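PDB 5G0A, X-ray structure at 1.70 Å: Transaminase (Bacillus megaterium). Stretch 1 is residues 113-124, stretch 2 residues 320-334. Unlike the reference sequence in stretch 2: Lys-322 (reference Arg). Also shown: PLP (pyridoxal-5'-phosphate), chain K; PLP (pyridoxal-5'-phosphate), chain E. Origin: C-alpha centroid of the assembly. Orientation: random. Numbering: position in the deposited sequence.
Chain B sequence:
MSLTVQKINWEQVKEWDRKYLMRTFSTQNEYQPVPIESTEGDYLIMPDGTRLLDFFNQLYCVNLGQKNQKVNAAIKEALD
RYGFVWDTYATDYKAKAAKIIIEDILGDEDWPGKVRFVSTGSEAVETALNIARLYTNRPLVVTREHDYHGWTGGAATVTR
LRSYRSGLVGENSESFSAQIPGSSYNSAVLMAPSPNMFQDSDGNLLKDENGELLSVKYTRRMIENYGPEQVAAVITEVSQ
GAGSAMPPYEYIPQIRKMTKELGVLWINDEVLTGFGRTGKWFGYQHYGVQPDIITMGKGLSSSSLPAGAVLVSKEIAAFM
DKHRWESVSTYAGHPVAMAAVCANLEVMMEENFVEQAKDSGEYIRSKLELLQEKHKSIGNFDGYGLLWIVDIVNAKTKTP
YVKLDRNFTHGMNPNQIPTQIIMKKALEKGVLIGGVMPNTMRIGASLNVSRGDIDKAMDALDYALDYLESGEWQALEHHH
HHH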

ATOM      1  N   GLY B 113      24.061  21.020   7.544  1.00 25.26           N
ATOM      2  CA  GLY B 113      23.169  22.149   7.763  1.00 25.75           C
ATOM      3  C   GLY B 113      22.572  22.213   9.156  1.00 26.73           C
ATOM      4  O   GLY B 113      22.914  23.098   9.958  1.00 25.16           O
ATOM      5  N   LYS B 114      21.630  21.300   9.434  1.00 24.40           N
ATOM      6  CA  LYS B 114      20.922  21.308  10.707  1.00 23.89           C
ATOM      7  C   LYS B 114      20.671  19.880  11.234  1.00 24.26           C
ATOM      8  O   LYS B 114      20.607  18.939  10.473  1.00 23.20           O
ATOM      9  CB  LYS B 114      19.574  22.021  10.562  1.00 24.43           C
ATOM     10  CG  LYS B 114      19.644  23.543  10.543  1.00 24.01           C
ATOM     11  CD  LYS B 114      18.252  24.131  10.636  1.00 24.61           C
ATOM     12  CE  LYS B 114      18.264  25.590  11.091  1.00 24.81           C
ATOM     13  NZ  LYS B 114      16.864  25.981  11.427  1.00 24.95           N
ATOM     14  N   VAL B 115      20.541  19.764  12.552  1.00 23.43           N
ATOM     15  CA  VAL B 115      20.271  18.504  13.242  1.00 23.72           C
ATOM     16  C   VAL B 115      18.850  18.519  13.846  1.00 22.11           C
ATOM     17  O   VAL B 115      18.347  19.575  14.333  1.00 23.64           O
ATOM     18  CB  VAL B 115      21.298  18.270  14.401  1.00 24.34           C
ATOM     19  CG1 VAL B 115      20.980  17.005  15.191  1.00 26.44           C
ATOM     20  CG2 VAL B 115      22.735  18.212  13.896  1.00 27.05           C
ATOM     21  N   ARG B 116      18.213  17.349  13.842  1.00 21.14           N
ATOM     22  CA  ARG B 116      17.033  17.106  14.695  1.00 21.77           C
ATOM     23  C   ARG B 116      17.378  15.945  15.591  1.00 21.98           C
ATOM     24  O   ARG B 116      17.706  14.862  15.096  1.00 21.78           O
ATOM     25  CB  ARG B 116      15.770  16.757  13.894  1.00 23.05           C
ATOM     26  CG  ARG B 116      14.617  16.242  14.788  1.00 24.22           C
ATOM     27  CD  ARG B 116      13.243  16.595  14.212  1.00 23.38           C
ATOM     28  NE  ARG B 116      12.132  16.005  14.999  1.00 22.62           N
ATOM     29  CZ  ARG B 116      11.607  16.553  16.089  1.00 23.61           C
ATOM     30  NH1 ARG B 116      12.107  17.689  16.583  1.00 24.46           N
ATOM     31  NH2 ARG B 116      10.605  15.937  16.700  1.00 22.32           N
ATOM     32  N   PHE B 117      17.319  16.163  16.907  1.00 21.20           N
ATOM     33  CA  PHE B 117      17.562  15.062  17.837  1.00 21.81           C
ATOM     34  C   PHE B 117      16.270  14.317  18.133  1.00 22.32           C
ATOM     35  O   PHE B 117      15.208  14.932  18.307  1.00 22.90           O
ATOM     36  CB  PHE B 117      18.155  15.598  19.145  1.00 21.93           C
ATOM     37  CG  PHE B 117      19.558  16.112  18.989  1.00 21.71           C
ATOM     38  CD1 PHE B 117      20.606  15.216  18.871  1.00 21.15           C
ATOM     39  CD2 PHE B 117      19.823  17.491  18.970  1.00 23.29           C
ATOM     40  CE1 PHE B 117      21.924  15.659  18.733  1.00 21.78           C
ATOM     41  CE2 PHE B 117      21.127  17.954  18.823  1.00 23.28           C
ATOM     42  CZ  PHE B 117      22.176  17.034  18.711  1.00 22.03           C
ATOM     43  N   VAL B 118      16.404  13.001  18.217  1.00 20.50           N
ATOM     44  CA  VAL B 118      15.335  12.102  18.640  1.00 20.69           C
ATOM     45  C   VAL B 118      15.897  11.124  19.667  1.00 21.99           C
ATOM     46  O   VAL B 118      16.984  11.347  20.203  1.00 21.71           O
ATOM     47  CB  VAL B 118      14.690  11.388  17.415  1.00 21.23           C
ATOM     48  CG1 VAL B 118      13.853  12.383  16.598  1.00 23.31           C
ATOM     49  CG2 VAL B 118      15.757  10.737  16.522  1.00 22.23           C
ATOM     50  N   SER B 119      15.175  10.036  19.974  1.00 21.45           N
ATOM     51  CA  SER B 119      15.648   9.186  21.092  1.00 21.32           C
ATOM     52  C   SER B 119      16.323   7.894  20.693  1.00 22.62           C
ATOM     53  O   SER B 119      16.975   7.273  21.530  1.00 24.14           O
ATOM     54  CB  SER B 119      14.494   8.843  22.074  1.00 22.51           C
ATOM     55  OG  SER B 119      14.016  10.021  22.691  1.00 22.66           O
ATOM     56  N   THR B 120      16.147   7.466  19.437  1.00 21.82           N
ATOM     57  CA  THR B 120      16.675   6.190  18.986  1.00 21.30           C
ATOM     58  C   THR B 120      17.151   6.248  17.525  1.00 21.04           C
ATOM     59  O   THR B 120      16.807   7.179  16.798  1.00 20.65           O
ATOM     60  CB  THR B 120      15.639   5.039  19.107  1.00 22.54           C
ATOM     61  OG1 THR B 120      14.576   5.216  18.150  1.00 21.73           O
ATOM     62  CG2 THR B 120      15.000   4.957  20.533  1.00 22.03           C
ATOM     63  N   GLY B 121      17.926   5.238  17.113  1.00 21.42           N
ATOM     64  CA  GLY B 121      18.404   5.171  15.735  1.00 21.54           C
ATOM     65  C   GLY B 121      17.241   4.970  14.771  1.00 21.93           C
ATOM     66  O   GLY B 121      17.223   5.566  13.694  1.00 21.32           O
ATOM     67  N   SER B 122      16.261   4.141  15.165  1.00 19.93           N
ATOM     68  CA  SER B 122      15.095   3.915  14.304  1.00 22.78           C
ATOM     69  C   SER B 122      14.316   5.206  14.132  1.00 21.88           C
ATOM     70  O   SER B 122      13.888   5.517  13.035  1.00 21.84           O
ATOM     71  CB  SER B 122      14.162   2.836  14.859  1.00 22.27           C
ATOM     72  OG  SER B 122      14.789   1.570  14.782  1.00 23.22           O
ATOM     73  N   GLU B 123      14.130   5.948  15.223  1.00 21.47           N
ATOM     74  CA  GLU B 123      13.486   7.275  15.121  1.00 20.52           C
ATOM     75  C   GLU B 123      14.269   8.228  14.217  1.00 21.68           C
ATOM     76  O   GLU B 123      13.672   9.017  13.484  1.00 20.30           O
ATOM     77  CB  GLU B 123      13.264   7.897  16.496  1.00 22.65           C
ATOM     78  CG  GLU B 123      12.081   7.242  17.241  1.00 20.56           C
ATOM     79  CD  GLU B 123      11.700   7.984  18.510  1.00 22.29           C
ATOM     80  OE1 GLU B 123      12.507   8.813  18.990  1.00 24.76           O
ATOM     81  OE2 GLU B 123      10.569   7.760  19.000  1.00 23.79           O
ATOM     82  N   ALA B 124      15.594   8.160  14.268  1.00 21.14           N
ATOM     83  CA  ALA B 124      16.413   8.994  13.371  1.00 21.82           C
ATOM     84  C   ALA B 124      16.178   8.628  11.905  1.00 20.46           C
ATOM     85  O   ALA B 124      16.098   9.524  11.035  1.00 22.61           O
ATOM     86  CB  ALA B 124      17.902   8.855  13.698  1.00 22.79           C
TER
HETATM   87  N1  PLP K1298      20.458   1.696  11.542  1.00 22.01           N
HETATM   88  C2  PLP K1298      21.559   0.921  11.693  1.00 23.29           C
HETATM   89  C2A PLP K1298      22.584   0.843  10.583  1.00 24.59           C
HETATM   90  C3  PLP K1298      21.795   0.217  12.975  1.00 25.42           C
HETATM   91  O3  PLP K1298      22.890  -0.526  13.189  1.00 27.98           O
HETATM   92  C4  PLP K1298      20.793   0.343  14.044  1.00 25.67           C
HETATM   93  C4A PLP K1298      21.021  -0.334  15.396  1.00 30.20           C
HETATM   94  C5  PLP K1298      19.615   1.184  13.723  1.00 23.64           C
HETATM   95  C6  PLP K1298      19.502   1.792  12.481  1.00 23.42           C
HETATM   96  C5A PLP K1298      18.461   1.357  14.701  1.00 24.74           C
HETATM   97  O4P PLP K1298      18.836   1.954  15.923  1.00 24.58           O
HETATM   98  P   PLP K1298      17.901   1.660  17.211  1.00 23.59           P
HETATM   99  O1P PLP K1298      18.515   2.613  18.201  1.00 23.94           O
HETATM  100  O2P PLP K1298      16.452   1.959  16.869  1.00 23.11           O
HETATM  101  O3P PLP K1298      18.122   0.210  17.550  1.00 23.96           O
HETATM  102  N1  PLP E1298       0.044   8.129  21.958  1.00 20.83           N
HETATM  103  C2  PLP E1298      -0.549   9.123  22.634  1.00 21.44           C
HETATM  104  C2A PLP E1298      -2.009   9.050  23.041  1.00 23.24           C
HETATM  105  C3  PLP E1298       0.237  10.284  23.038  1.00 23.89           C
HETATM  106  O3  PLP E1298      -0.349  11.281  23.729  1.00 27.79           O
HETATM  107  C4  PLP E1298       1.672  10.320  22.689  1.00 23.74           C
HETATM  108  C4A PLP E1298       2.537  11.479  23.149  1.00 28.52           C
HETATM  109  C5  PLP E1298       2.202   9.175  21.929  1.00 22.93           C
HETATM  110  C6  PLP E1298       1.352   8.134  21.579  1.00 21.37           C
HETATM  111  C5A PLP E1298       3.630   9.118  21.414  1.00 23.84           C
HETATM  112  O4P PLP E1298       4.610   9.266  22.406  1.00 23.85           O
HETATM  113  P   PLP E1298       6.056   9.825  22.020  1.00 22.92           P
HETATM  114  O1P PLP E1298       6.579   9.063  20.827  1.00 23.60           O
HETATM  115  O2P PLP E1298       5.846  11.308  21.765  1.00 22.69           O
HETATM  116  O3P PLP E1298       6.859   9.543  23.240  1.00 23.00           O
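Stretch 2, residues 320-334: MDKHRWESVSTYAGH

What holds the two stretches together most firmly? At one end of the contact Lys-114 reaches out from its strand, chi2 to chi4 all t, and its NZ donates to Asp-321 OD1 at 2.7 Å. This salt bridge is the only direct hydrogen bond between the stretches. Asp-321 comes near the close of a helix, and the backbones stay well apart here, with the CA atoms of Lys-114 and Met-320 9.8 Å from each other; the long lysine side chain spans the gap.

How do the remaining polar groups meet? They do so largely through water. Arg-116 NH2 donates to water 1, 3.0 Å away, which lies 2.8 Å from Ser-327 OG, and to water 2 at 2.9 Å, which also accepts from Ser-329 N at 2.9 Å. Water 4 donates to Glu-123 OE1 at 2.7 Å and to Ser-329 OG at 2.8 Å, and it is hydrogen-bonded to Ser-119 OG at 2.7 Å. Glu-123 OE1 and Ser-329 OG are themselves 4.2 Å apart, so the water fills a space too wide for a direct bond. Water 6 accepts from Ser-329 OG at 2.6 Å and donates to Glu-123 OE2 at 2.6 Å and to O1P of PLP in chain E at 2.7 Å, tying the contact to a cofactor phosphate. Thr-330 N and OG1 donate to O2P of that same PLP, at 2.8 and 2.7 Å.

What course does stretch 2 take over the strand? From its helix it passes through a loop and a short strand beginning at Arg-324, then folds into a type I turn from Ser-329 to Ala-332 and a type II turn from Tyr-331 to His-334. The first is closed by Ala-332 N to Ser-329 O at 3.2 Å, the second by His-334 N to Tyr-331 O at 2.9 Å. Gly-333 has a phi of 84°, a value that favours glycine. These turns bring the backbones together: the CA atoms of Val-118 and Ala-332 are 4.1 Å apart, those of Phe-117 and Gly-333 5.2 Å.

Where does packing complete the contact? Arg-116 has the largest area covered, its CD lying 3.7 Å from Trp-325 CZ3 and its NH2 3.8 Å from Ala-332 CB. Ala-332 sits tightly, its CB 3.2 Å from Phe-117 O and 4.4 Å from Val-118 CG1. Beside it, Tyr-331 CB approaches Ser-119 OG to 3.4 Å, while the end of the tyrosine side chain leads away from stretch 1.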

ATOM      1  N   MET B 320      13.454  23.187   4.643  1.00 25.57           N
ATOM      2  CA  MET B 320      12.622  22.924   5.835  1.00 24.34           C
ATOM      3  C   MET B 320      12.330  24.202   6.614  1.00 25.33           C
ATOM      4  O   MET B 320      11.208  24.423   7.091  1.00 23.90           O
ATOM      5  CB  MET B 320      13.272  21.855   6.728  1.00 23.96           C
ATOM      6  CG  MET B 320      13.348  20.487   6.043  1.00 24.14           C
ATOM      7  SD  MET B 320      11.760  19.678   5.704  1.00 24.87           S
ATOM      8  CE  MET B 320      11.088  19.345   7.342  1.00 22.82           C
ATOM      9  N   ASP B 321      13.329  25.079   6.686  1.00 24.58           N
ATOM     10  CA  ASP B 321      13.205  26.352   7.392  1.00 26.34           C
ATOM     11  C   ASP B 321      12.115  27.287   6.869  1.00 26.53           C
ATOM     12  O   ASP B 321      11.665  28.178   7.602  1.00 27.26           O
ATOM     13  CB  ASP B 321      14.533  27.112   7.326  1.00 25.71           C
ATOM     14  CG  ASP B 321      15.527  26.687   8.406  1.00 27.62           C
ATOM     15  OD1 ASP B 321      15.204  25.870   9.305  1.00 28.02           O
ATOM     16  OD2 ASP B 321      16.656  27.211   8.356  1.00 28.96           O
ATOM     17  N   LYS B 322      11.707  27.104   5.614  1.00 27.37           N
ATOM     18  CA  LYS B 322      10.687  27.963   5.003  1.00 26.65           C
ATOM     19  C   LYS B 322       9.257  27.551   5.349  1.00 26.12           C
ATOM     20  O   LYS B 322       8.313  28.232   4.962  1.00 27.05           O
ATOM     21  CB  LYS B 322      10.843  28.001   3.473  1.00 28.16           C
ATOM     22  CG  LYS B 322      12.073  28.756   3.000  1.00 33.80           C
ATOM     23  CD  LYS B 322      12.272  28.528   1.508  1.00 36.73           C
ATOM     24  CE  LYS B 322      13.570  29.185   1.043  1.00 42.73           C
ATOM     25  NZ  LYS B 322      13.420  30.649   0.791  1.00 46.98           N
ATOM     26  N   HIS B 323       9.099  26.447   6.078  1.00 24.54           N
ATOM     27  CA  HIS B 323       7.769  25.913   6.379  1.00 24.70           C
ATOM     28  C   HIS B 323       7.581  25.648   7.858  1.00 24.58           C
ATOM     29  O   HIS B 323       8.558  25.645   8.631  1.00 23.65           O
ATOM     30  CB  HIS B 323       7.586  24.598   5.599  1.00 27.44           C
ATOM     31  CG  HIS B 323       7.828  24.747   4.136  1.00 30.80           C
ATOM     32  ND1 HIS B 323       9.023  24.400   3.539  1.00 31.20           N
ATOM     33  CD2 HIS B 323       7.053  25.264   3.157  1.00 34.86           C
ATOM     34  CE1 HIS B 323       8.956  24.662   2.246  1.00 31.90           C
ATOM     35  NE2 HIS B 323       7.772  25.181   1.987  1.00 38.93           N
ATOM     36  N   ARG B 324       6.320  25.453   8.245  1.00 24.90           N
ATOM     37  CA  ARG B 324       5.972  25.000   9.588  1.00 24.13           C
ATOM     38  C   ARG B 324       5.857  23.480   9.515  1.00 23.34           C
ATOM     39  O   ARG B 324       4.999  22.952   8.811  1.00 24.61           O
ATOM     40  CB  ARG B 324       4.646  25.591  10.047  1.00 24.05           C
ATOM     41  CG  ARG B 324       4.708  27.098  10.234  1.00 24.69           C
ATOM     42  CD  ARG B 324       3.371  27.638  10.661  1.00 24.63           C
ATOM     43  NE  ARG B 324       3.490  29.064  10.988  1.00 25.01           N
ATOM     44  CZ  ARG B 324       2.478  29.923  11.022  1.00 26.90           C
ATOM     45  NH1 ARG B 324       1.242  29.548  10.715  1.00 26.43           N
ATOM     46  NH2 ARG B 324       2.729  31.182  11.369  1.00 27.98           N
ATOM     47  N   TRP B 325       6.724  22.791  10.248  1.00 23.93           N
ATOM     48  CA  TRP B 325       6.787  21.325  10.182  1.00 22.66           C
ATOM     49  C   TRP B 325       6.029  20.759  11.380  1.00 21.84           C
ATOM     50  O   TRP B 325       6.406  21.006  12.512  1.00 22.30           O
ATOM     51  CB  TRP B 325       8.245  20.874  10.226  1.00 23.22           C
ATOM     52  CG  TRP B 325       8.452  19.401  10.027  1.00 21.84           C
ATOM     53  CD1 TRP B 325       7.585  18.509   9.421  1.00 22.36           C
ATOM     54  CD2 TRP B 325       9.640  18.667  10.325  1.00 22.31           C
ATOM     55  NE1 TRP B 325       8.173  17.254   9.355  1.00 22.43           N
ATOM     56  CE2 TRP B 325       9.424  17.323   9.915  1.00 21.84           C
ATOM     57  CE3 TRP B 325      10.871  19.008  10.917  1.00 22.74           C
ATOM     58  CZ2 TRP B 325      10.394  16.322  10.077  1.00 22.63           C
ATOM     59  CZ3 TRP B 325      11.846  18.014  11.082  1.00 23.61           C
ATOM     60  CH2 TRP B 325      11.603  16.684  10.645  1.00 22.84           C
ATOM     61  N   GLU B 326       4.954  20.013  11.109  1.00 21.09           N
ATOM     62  CA  GLU B 326       3.998  19.611  12.149  1.00 21.73           C
ATOM     63  C   GLU B 326       4.378  18.258  12.743  1.00 21.12           C
ATOM     64  O   GLU B 326       3.596  17.286  12.683  1.00 21.19           O
ATOM     65  CB  GLU B 326       2.602  19.532  11.549  1.00 23.48           C
ATOM     66  CG  GLU B 326       2.079  20.909  11.108  1.00 23.29           C
ATOM     67  CD  GLU B 326       0.690  20.825  10.501  1.00 25.94           C
ATOM     68  OE1 GLU B 326       0.500  20.000   9.598  1.00 23.03           O
ATOM     69  OE2 GLU B 326      -0.208  21.600  10.898  1.00 24.49           O
ATOM     70  N   SER B 327       5.571  18.211  13.333  1.00 21.43           N
ATOM     71  CA  SER B 327       6.092  16.941  13.848  1.00 21.99           C
ATOM     72  C   SER B 327       6.517  17.108  15.293  1.00 22.22           C
ATOM     73  O   SER B 327       7.306  18.013  15.621  1.00 22.52           O
ATOM     74  CB  SER B 327       7.275  16.483  12.996  1.00 22.69           C
ATOM     75  OG  SER B 327       7.538  15.086  13.162  1.00 23.35           O
ATOM     76  N   VAL B 328       5.982  16.251  16.168  1.00 21.24           N
ATOM     77  CA  VAL B 328       6.398  16.298  17.569  1.00 21.77           C
ATOM     78  C   VAL B 328       6.720  14.893  18.062  1.00 22.38           C
ATOM     79  O   VAL B 328       6.057  13.906  17.691  1.00 22.86           O
ATOM     80  CB  VAL B 328       5.328  16.988  18.467  1.00 22.48           C
ATOM     81  CG1 VAL B 328       3.979  16.282  18.352  1.00 23.57           C
ATOM     82  CG2 VAL B 328       5.801  17.086  19.928  1.00 24.51           C
ATOM     83  N   SER B 329       7.769  14.813  18.872  1.00 22.14           N
ATOM     84  CA  SER B 329       8.172  13.584  19.550  1.00 21.28           C
ATOM     85  C   SER B 329       8.441  14.010  21.001  1.00 21.78           C
ATOM     86  O   SER B 329       9.245  14.911  21.239  1.00 21.90           O
ATOM     87  CB  SER B 329       9.433  13.005  18.897  1.00 22.84           C
ATOM     88  OG  SER B 329      10.060  12.093  19.776  1.00 22.11           O
ATOM     89  N   THR B 330       7.761  13.397  21.974  1.00 20.89           N
ATOM     90  CA  THR B 330       7.879  13.875  23.367  1.00 21.58           C
ATOM     91  C   THR B 330       9.354  14.054  23.787  1.00 20.98           C
ATOM     92  O   THR B 330       9.753  15.156  24.209  1.00 22.65           O
ATOM     93  CB  THR B 330       7.143  12.939  24.363  1.00 22.62           C
ATOM     94  OG1 THR B 330       5.767  12.822  23.958  1.00 23.76           O
ATOM     95  CG2 THR B 330       7.176  13.535  25.781  1.00 24.18           C
ATOM     96  N   TYR B 331      10.146  12.992  23.678  1.00 21.99           N
ATOM     97  CA  TYR B 331      11.497  12.995  24.228  1.00 22.00           C
ATOM     98  C   TYR B 331      12.573  13.519  23.274  1.00 22.52           C
ATOM     99  O   TYR B 331      13.752  13.549  23.621  1.00 22.84           O
ATOM    100  CB  TYR B 331      11.874  11.631  24.812  1.00 22.89           C
ATOM    101  CG  TYR B 331      10.930  11.246  25.937  1.00 23.81           C
ATOM    102  CD1 TYR B 331      10.524  12.195  26.880  1.00 25.23           C
ATOM    103  CD2 TYR B 331      10.418   9.959  26.038  1.00 24.84           C
ATOM    104  CE1 TYR B 331       9.650  11.867  27.908  1.00 24.70           C
ATOM    105  CE2 TYR B 331       9.550   9.621  27.087  1.00 24.91           C
ATOM    106  CZ  TYR B 331       9.169  10.595  28.007  1.00 24.66           C
ATOM    107  OH  TYR B 331       8.299  10.309  29.059  1.00 24.66           O
ATOM    108  N   ALA B 332      12.170  13.932  22.070  1.00 21.80           N
ATOM    109  CA  ALA B 332      13.140  14.543  21.154  1.00 21.83           C
ATOM    110  C   ALA B 332      13.816  15.745  21.814  1.00 21.67           C
ATOM    111  O   ALA B 332      13.143  16.711  22.186  1.00 23.47           O
ATOM    112  CB  ALA B 332      12.448  14.998  19.868  1.00 23.12           C
ATOM    113  N   GLY B 333      15.141  15.676  21.928  1.00 22.28           N
ATOM    114  CA  GLY B 333      15.933  16.768  22.490  1.00 22.73           C
ATOM    115  C   GLY B 333      16.013  16.746  24.011  1.00 23.71           C
ATOM    116  O   GLY B 333      16.484  17.713  24.623  1.00 23.64           O
ATOM    117  N   HIS B 334      15.556  15.648  24.618  1.00 22.13           N
ATOM    118  CA  HIS B 334      15.525  15.517  26.082  1.00 22.12           C
ATOM    119  C   HIS B 334      16.785  16.108  26.712  1.00 21.60           C
ATOM    120  O   HIS B 334      17.884  15.666  26.394  1.00 22.05           O
ATOM    121  CB  HIS B 334      15.373  14.041  26.489  1.00 23.06           C
ATOM    122  CG  HIS B 334      15.060  13.867  27.944  1.00 21.92           C
ATOM    123  ND1 HIS B 334      15.937  14.237  28.951  1.00 24.43           N
ATOM    124  CD2 HIS B 334      13.945  13.414  28.560  1.00 22.93           C
ATOM    125  CE1 HIS B 334      15.368  14.006  30.122  1.00 23.17           C
ATOM    126  NE2 HIS B 334      14.160  13.511  29.911  1.00 21.40           N
TER
HETATM  127  O   HOH W   1       8.750  13.952  15.472  1.00 20.86           O
HETATM  128  O   HOH W   2       9.560  17.138  19.085  1.00 21.99           O
HETATM  129  O   HOH W   3      16.849  13.442  22.046  1.00 21.25           O
HETATM  130  O   HOH W   4      12.391  10.920  20.741  1.00 23.11           O
HETATM  131  O   HOH W   5      16.255  11.378  23.935  1.00 26.26           O
HETATM  132  O   HOH W   6       9.066   9.656  20.003  1.00 23.56           O